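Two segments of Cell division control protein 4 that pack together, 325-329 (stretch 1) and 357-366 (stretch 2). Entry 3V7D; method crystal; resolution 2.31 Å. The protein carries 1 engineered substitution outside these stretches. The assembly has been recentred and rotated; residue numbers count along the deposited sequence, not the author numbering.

Stretch 1, residues 325-329: CISAS
Stretch 2 (357-366) LLRLSDKFLV

Stretch 1 is the later part of a strand, through 325-329. Stretch 2 is the tip of a hairpin: the end of one strand at 357-360, a turn at 361-363, and the start of the next at 364-366. R359 and V366 pair through both backbone bonds, N of R359 to O of V366 at 2.9 Å and N of V366 to O of R359 at 2.8 Å. S361 N to F364 O, 2.8 Å, closes the ladder. S361 is p (73°), and its OG accepts a hydrogen bond from F364 N at 3.1 Å.

Strands 325-329 and 357-360 run nearly antiparallel, at 157°, with axes 7.7 Å apart at closest approach. A328 CA lies 7.2 Å from L358 CA. No hydrogen bond crosses; the contact is apolar side-chain packing.

I326 and A328 point toward stretch 2, while S327 between them points away, as strand alternation requires. L358 is m,t (-66°, 176°). In this rotamer L358 CD1 lies 3.7 Å from A328 CB and 3.8 Å from I326 CG2. The small A328 side chain is met by the longer leucine.

I326 has chi1 m (-54°) and chi2 off-well at 149°. I326 CD1 reaches L365 CD1 at 3.6 Å and, more loosely, L360 CD2 at 4.4 Å. L360 (-176°, 59°) and L365 (172°, 65°) are both t,p. I326 thus touches both strands of the hairpin.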

# COMPACT_ATOMS: atom_id res chain seq x y z
N CYS B 325 -5.72 -7.10 -17.07
CA CYS B 325 -4.66 -6.35 -17.73
C CYS B 325 -5.08 -4.91 -17.95
O CYS B 325 -6.22 -4.64 -18.35
CB CYS B 325 -4.29 -6.98 -19.07
SG CYS B 325 -3.15 -5.94 -20.02
N ILE B 326 -4.16 -4.00 -17.69
CA ILE B 326 -4.38 -2.59 -17.94
C ILE B 326 -3.43 -2.14 -19.03
O ILE B 326 -2.23 -2.44 -18.97
CB ILE B 326 -4.12 -1.77 -16.67
CG1 ILE B 326 -4.96 -2.32 -15.51
CG2 ILE B 326 -4.41 -0.29 -16.91
CD1 ILE B 326 -4.31 -2.16 -14.16
N SER B 327 -3.95 -1.44 -20.04
CA SER B 327 -3.13 -1.02 -21.17
C SER B 327 -3.29 0.47 -21.43
O SER B 327 -4.39 1.01 -21.35
CB SER B 327 -3.50 -1.81 -22.42
OG SER B 327 -4.86 -1.60 -22.79
N ALA B 328 -2.18 1.14 -21.75
CA ALA B 328 -2.20 2.58 -22.00
C ALA B 328 -1.64 2.86 -23.38
O ALA B 328 -0.62 2.29 -23.77
CB ALA B 328 -1.41 3.33 -20.94
N SER B 329 -2.31 3.73 -24.13
CA SER B 329 -1.99 3.87 -25.55
C SER B 329 -1.83 5.30 -26.04
O SER B 329 -2.27 6.25 -25.40
CB SER B 329 -3.05 3.15 -26.40
OG SER B 329 -2.91 3.47 -27.77
N LEU B 357 2.31 6.23 -19.11
CA LEU B 357 2.72 5.86 -17.76
C LEU B 357 1.57 5.31 -16.93
O LEU B 357 0.51 5.93 -16.84
CB LEU B 357 3.36 7.06 -17.05
CG LEU B 357 4.61 7.66 -17.70
CD1 LEU B 357 4.92 9.04 -17.13
CD2 LEU B 357 5.78 6.72 -17.52
N LEU B 358 1.79 4.15 -16.32
CA LEU B 358 0.79 3.50 -15.48
C LEU B 358 1.41 3.01 -14.20
O LEU B 358 2.53 2.49 -14.21
CB LEU B 358 0.17 2.29 -16.20
CG LEU B 358 -0.68 2.50 -17.44
CD1 LEU B 358 -1.09 1.15 -18.01
CD2 LEU B 358 -1.89 3.36 -17.12
N ARG B 359 0.69 3.16 -13.09
CA ARG B 359 1.09 2.57 -11.82
C ARG B 359 -0.13 2.02 -11.12
O ARG B 359 -1.23 2.55 -11.26
CB ARG B 359 1.78 3.60 -10.93
CG ARG B 359 3.12 4.09 -11.45
CD ARG B 359 4.26 3.25 -10.95
NE ARG B 359 5.55 3.78 -11.39
CZ ARG B 359 6.69 3.10 -11.30
NH1 ARG B 359 6.69 1.88 -10.78
NH2 ARG B 359 7.82 3.65 -11.73
N LEU B 360 0.06 0.95 -10.35
CA LEU B 360 -1.03 0.36 -9.60
C LEU B 360 -0.63 0.24 -8.13
O LEU B 360 0.33 -0.45 -7.80
CB LEU B 360 -1.38 -1.02 -10.16
CG LEU B 360 -2.57 -1.77 -9.55
CD1 LEU B 360 -3.85 -0.95 -9.68
CD2 LEU B 360 -2.73 -3.14 -10.20
N SER B 361 -1.35 0.95 -7.27
CA SER B 361 -1.21 0.76 -5.83
C SER B 361 -2.38 -0.09 -5.37
O SER B 361 -3.24 -0.44 -6.17
CB SER B 361 -1.20 2.10 -5.09
OG SER B 361 -2.49 2.67 -5.07
N ASP B 362 -2.43 -0.41 -4.08
CA ASP B 362 -3.50 -1.24 -3.54
C ASP B 362 -4.90 -0.70 -3.86
O ASP B 362 -5.81 -1.48 -4.13
CB ASP B 362 -3.35 -1.42 -2.03
CG ASP B 362 -2.23 -2.38 -1.66
OD1 ASP B 362 -1.98 -3.33 -2.43
OD2 ASP B 362 -1.60 -2.18 -0.60
N LYS B 363 -5.06 0.62 -3.85
CA LYS B 363 -6.39 1.19 -4.08
C LYS B 363 -6.53 2.05 -5.34
O LYS B 363 -7.64 2.34 -5.78
CB LYS B 363 -6.87 1.96 -2.85
CG LYS B 363 -6.15 3.25 -2.58
CD LYS B 363 -6.55 3.85 -1.23
CE LYS B 363 -7.98 4.36 -1.23
NZ LYS B 363 -8.30 5.18 -0.02
N PHE B 364 -5.41 2.45 -5.94
CA PHE B 364 -5.46 3.34 -7.10
C PHE B 364 -4.76 2.77 -8.34
O PHE B 364 -3.63 2.31 -8.26
CB PHE B 364 -4.79 4.69 -6.79
CG PHE B 364 -5.43 5.45 -5.67
CD1 PHE B 364 -6.78 5.77 -5.70
CD2 PHE B 364 -4.66 5.89 -4.60
CE1 PHE B 364 -7.36 6.49 -4.67
CE2 PHE B 364 -5.23 6.61 -3.57
CZ PHE B 364 -6.58 6.91 -3.60
N LEU B 365 -5.44 2.81 -9.48
CA LEU B 365 -4.75 2.75 -10.76
C LEU B 365 -4.45 4.19 -11.12
O LEU B 365 -5.33 5.04 -11.08
CB LEU B 365 -5.63 2.12 -11.85
CG LEU B 365 -5.06 2.19 -13.28
CD1 LEU B 365 -3.78 1.37 -13.42
CD2 LEU B 365 -6.09 1.76 -14.32
N VAL B 366 -3.19 4.48 -11.44
CA VAL B 366 -2.81 5.85 -11.77
C VAL B 366 -2.20 5.95 -13.16
O VAL B 366 -1.36 5.13 -13.54
CB VAL B 366 -1.84 6.44 -10.73
CG1 VAL B 366 -1.65 7.94 -10.96
CG2 VAL B 366 -2.34 6.18 -9.32